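Local coordinates for probable RNA polymerase sigma-D factor (Mycobacterium tuberculosis, PDB 3VFZ), which probably directs RNA polymerase to specific promoters as an extracytoplasmic function sigma factor, this piece being its domain 4, which binds the -35 promoter element, at residues L40-V45 with A54-S59. Residues are numbered along the deposited sequence; the frame is centred on the assembly and turned at random.
Sequences LILRVV and AAAVGS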
ATOM      1  N   LEU A  40       0.952   2.204   0.118  1.00 24.01           N
ATOM      2  CA  LEU A  40       0.581   1.991   1.521  1.00 20.80           C
ATOM      3  C   LEU A  40       1.542   2.700   2.465  1.00 19.84           C
ATOM      4  O   LEU A  40       1.109   3.308   3.443  1.00 25.18           O
ATOM      5  CB  LEU A  40       0.512   0.504   1.869  1.00 21.41           C
ATOM      6  CG  LEU A  40      -0.621  -0.303   1.228  1.00 26.11           C
ATOM      7  CD1 LEU A  40      -0.727  -1.689   1.885  1.00 28.65           C
ATOM      8  CD2 LEU A  40      -1.943   0.447   1.388  1.00 32.20           C
ATOM      9  N   ILE A  41       2.842   2.622   2.182  1.00 21.21           N
ATOM     10  CA  ILE A  41       3.812   3.328   3.025  1.00 22.41           C
ATOM     11  C   ILE A  41       3.548   4.839   3.025  1.00 21.67           C
ATOM     12  O   ILE A  41       3.512   5.473   4.089  1.00 23.94           O
ATOM     13  CB  ILE A  41       5.255   3.013   2.636  1.00 23.28           C
ATOM     14  CG1 ILE A  41       5.562   1.529   2.857  1.00 23.85           C
ATOM     15  CG2 ILE A  41       6.227   3.865   3.436  1.00 32.03           C
ATOM     16  CD1 ILE A  41       6.928   1.120   2.256  1.00 24.83           C
ATOM     17  N   LEU A  42       3.356   5.409   1.837  1.00 22.55           N
ATOM     18  CA  LEU A  42       3.060   6.842   1.688  1.00 23.80           C
ATOM     19  C   LEU A  42       1.764   7.291   2.385  1.00 26.11           C
ATOM     20  O   LEU A  42       1.751   8.308   3.106  1.00 29.32           O
ATOM     21  CB  LEU A  42       3.047   7.228   0.204  1.00 23.69           C
ATOM     22  CG  LEU A  42       4.425   7.236  -0.491  1.00 30.85           C
ATOM     23  CD1 LEU A  42       4.298   7.634  -1.970  1.00 28.47           C
ATOM     24  CD2 LEU A  42       5.416   8.178   0.219  1.00 24.60           C
ATOM     25  N   ARG A  43       0.682   6.540   2.181  1.00 23.98           N
ATOM     26  CA  ARG A  43      -0.612   6.890   2.760  1.00 22.38           C
ATOM     27  C   ARG A  43      -0.637   6.687   4.269  1.00 24.28           C
ATOM     28  O   ARG A  43      -1.199   7.500   4.997  1.00 27.61           O
ATOM     29  CB  ARG A  43      -1.737   6.029   2.165  1.00 22.48           C
ATOM     30  CG  ARG A  43      -2.023   6.278   0.709  1.00 25.63           C
ATOM     31  CD  ARG A  43      -2.855   7.547   0.534  1.00 33.86           C
ATOM     32  NE  ARG A  43      -4.265   7.350   0.882  1.00 38.07           N
ATOM     33  CZ  ARG A  43      -4.877   7.906   1.926  1.00 42.61           C
ATOM     34  NH1 ARG A  43      -4.212   8.704   2.760  1.00 31.84           N
ATOM     35  NH2 ARG A  43      -6.163   7.659   2.144  1.00 41.08           N
ATOM     36  N   VAL A  44      -0.089   5.569   4.729  1.00 26.32           N
ATOM     37  CA  VAL A  44      -0.337   5.128   6.107  1.00 23.91           C
ATOM     38  C   VAL A  44       0.771   5.581   7.043  1.00 29.49           C
ATOM     39  O   VAL A  44       0.504   6.222   8.047  1.00 33.27           O
ATOM     40  CB  VAL A  44      -0.507   3.614   6.198  1.00 27.25           C
ATOM     41  CG1 VAL A  44      -0.595   3.185   7.663  1.00 29.85           C
ATOM     42  CG2 VAL A  44      -1.766   3.184   5.428  1.00 22.36           C
ATOM     43  N   VAL A  45       2.015   5.275   6.694  1.00 25.23           N
ATOM     44  CA  VAL A  45       3.148   5.589   7.561  1.00 29.12           C
ATOM     45  C   VAL A  45       3.535   7.047   7.477  1.00 32.86           C
ATOM     46  O   VAL A  45       3.714   7.720   8.499  1.00 32.68           O
ATOM     47  CB  VAL A  45       4.365   4.719   7.241  1.00 29.20           C
ATOM     48  CG1 VAL A  45       5.584   5.159   8.079  1.00 33.05           C
ATOM     49  CG2 VAL A  45       4.028   3.268   7.503  1.00 31.14           C
ATOM     50  N   ALA A  54      -0.897  10.187  -5.254  1.00 30.10           N
ATOM     51  CA  ALA A  54      -0.980  10.106  -6.708  1.00 34.92           C
ATOM     52  C   ALA A  54       0.015  11.071  -7.361  1.00 44.56           C
ATOM     53  O   ALA A  54       0.680  10.722  -8.338  1.00 39.26           O
ATOM     54  CB  ALA A  54      -2.399  10.398  -7.189  1.00 33.30           C
ATOM     55  N   ALA A  55       0.112  12.282  -6.824  1.00 49.84           N
ATOM     56  CA  ALA A  55       1.095  13.244  -7.330  1.00 50.14           C
ATOM     57  C   ALA A  55       2.508  12.709  -7.112  1.00 51.18           C
ATOM     58  O   ALA A  55       3.360  12.808  -7.990  1.00 47.84           O
ATOM     59  CB  ALA A  55       0.925  14.591  -6.650  1.00 44.47           C
ATOM     60  N   ALA A  56       2.751  12.124  -5.942  1.00 45.58           N
ATOM     61  CA  ALA A  56       4.095  11.660  -5.612  1.00 46.68           C
ATOM     62  C   ALA A  56       4.560  10.538  -6.539  1.00 52.13           C
ATOM     63  O   ALA A  56       5.717  10.496  -6.953  1.00 53.87           O
ATOM     64  CB  ALA A  56       4.174  11.218  -4.153  1.00 44.29           C
ATOM     65  N   VAL A  57       3.650   9.635  -6.872  1.00 47.74           N
ATOM     66  CA  VAL A  57       4.021   8.433  -7.602  1.00 42.92           C
ATOM     67  C   VAL A  57       3.645   8.465  -9.087  1.00 51.83           C
ATOM     68  O   VAL A  57       3.822   7.474  -9.793  1.00 57.01           O
ATOM     69  CB  VAL A  57       3.391   7.198  -6.955  1.00 37.58           C
ATOM     70  CG1 VAL A  57       3.722   7.160  -5.461  1.00 41.02           C
ATOM     71  CG2 VAL A  57       1.897   7.200  -7.177  1.00 36.11           C
ATOM     72  N   GLY A  58       3.118   9.592  -9.553  1.00 52.27           N
ATOM     73  CA  GLY A  58       2.743   9.733 -10.948  1.00 49.61           C
ATOM     74  C   GLY A  58       1.583   8.845 -11.367  1.00 59.32           C
ATOM     75  O   GLY A  58       1.685   8.113 -12.354  1.00 58.53           O
ATOM     76  N   SER A  59       0.486   8.899 -10.611  1.00 57.47           N
ATOM     77  CA  SER A  59      -0.743   8.178 -10.953  1.00 53.35           C
ATOM     78  C   SER A  59      -1.933   9.115 -10.877  1.00 55.76           C
ATOM     79  O   SER A  59      -1.775  10.318 -10.682  1.00 63.45           O
ATOM     80  CB  SER A  59      -0.986   7.009  -9.989  1.00 52.86           C
ATOM     81  OG  SER A  59      -0.212   5.874 -10.333  1.00 64.04           O
TER
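Leu42, on helix 34-46, reaches across to helix 50-57 and lays one methyl, CD1, against Val57. The approach is methyl to methyl: CD1 of Leu42 lies 3.6 Å from CG1 of Val57, a close contact, while the same CD1 stands at a looser 4.2 Å from CB of Ala56. Leucine suits this place because its branch point sits one carbon beyond CB, far enough out to bridge the two backbones. The CA atoms of Leu42 and Ala56 are 8.8 Å apart. Its chain is extended, with CG anti to the carbonyl carbon (chi1 -71°) and CD1 anti to CA (chi2 180°), which carries that methyl straight outward. Val57 is short and beta-branched; its CG1 is likewise anti to its own carbonyl carbon, and the two side chains pass one another in opposite directions. Ala56 offers its CB methyl, a small apolar surface that adds little bulk between the helices.

Just beyond Val57 the chain leaves right-handed helical geometry at Gly58, whose positive phi of 67° is easily adopted without a side chain, and Ser59 N bonds back to Ala54 O at 2.9 Å. Leu48, in the connecting loop, touches both Leu42 and Ala56, and Arg43 NH1 hydrogen-bonds to Leu48 O. The contact thus joins the preceding helix to the first helix of the probable DNA-binding helix-turn-helix. Small, purely apolar and near the surface, it rests on dispersion and on shielding methyl surface from water, so nothing directional between the two segments fixes how their side chains are rotated.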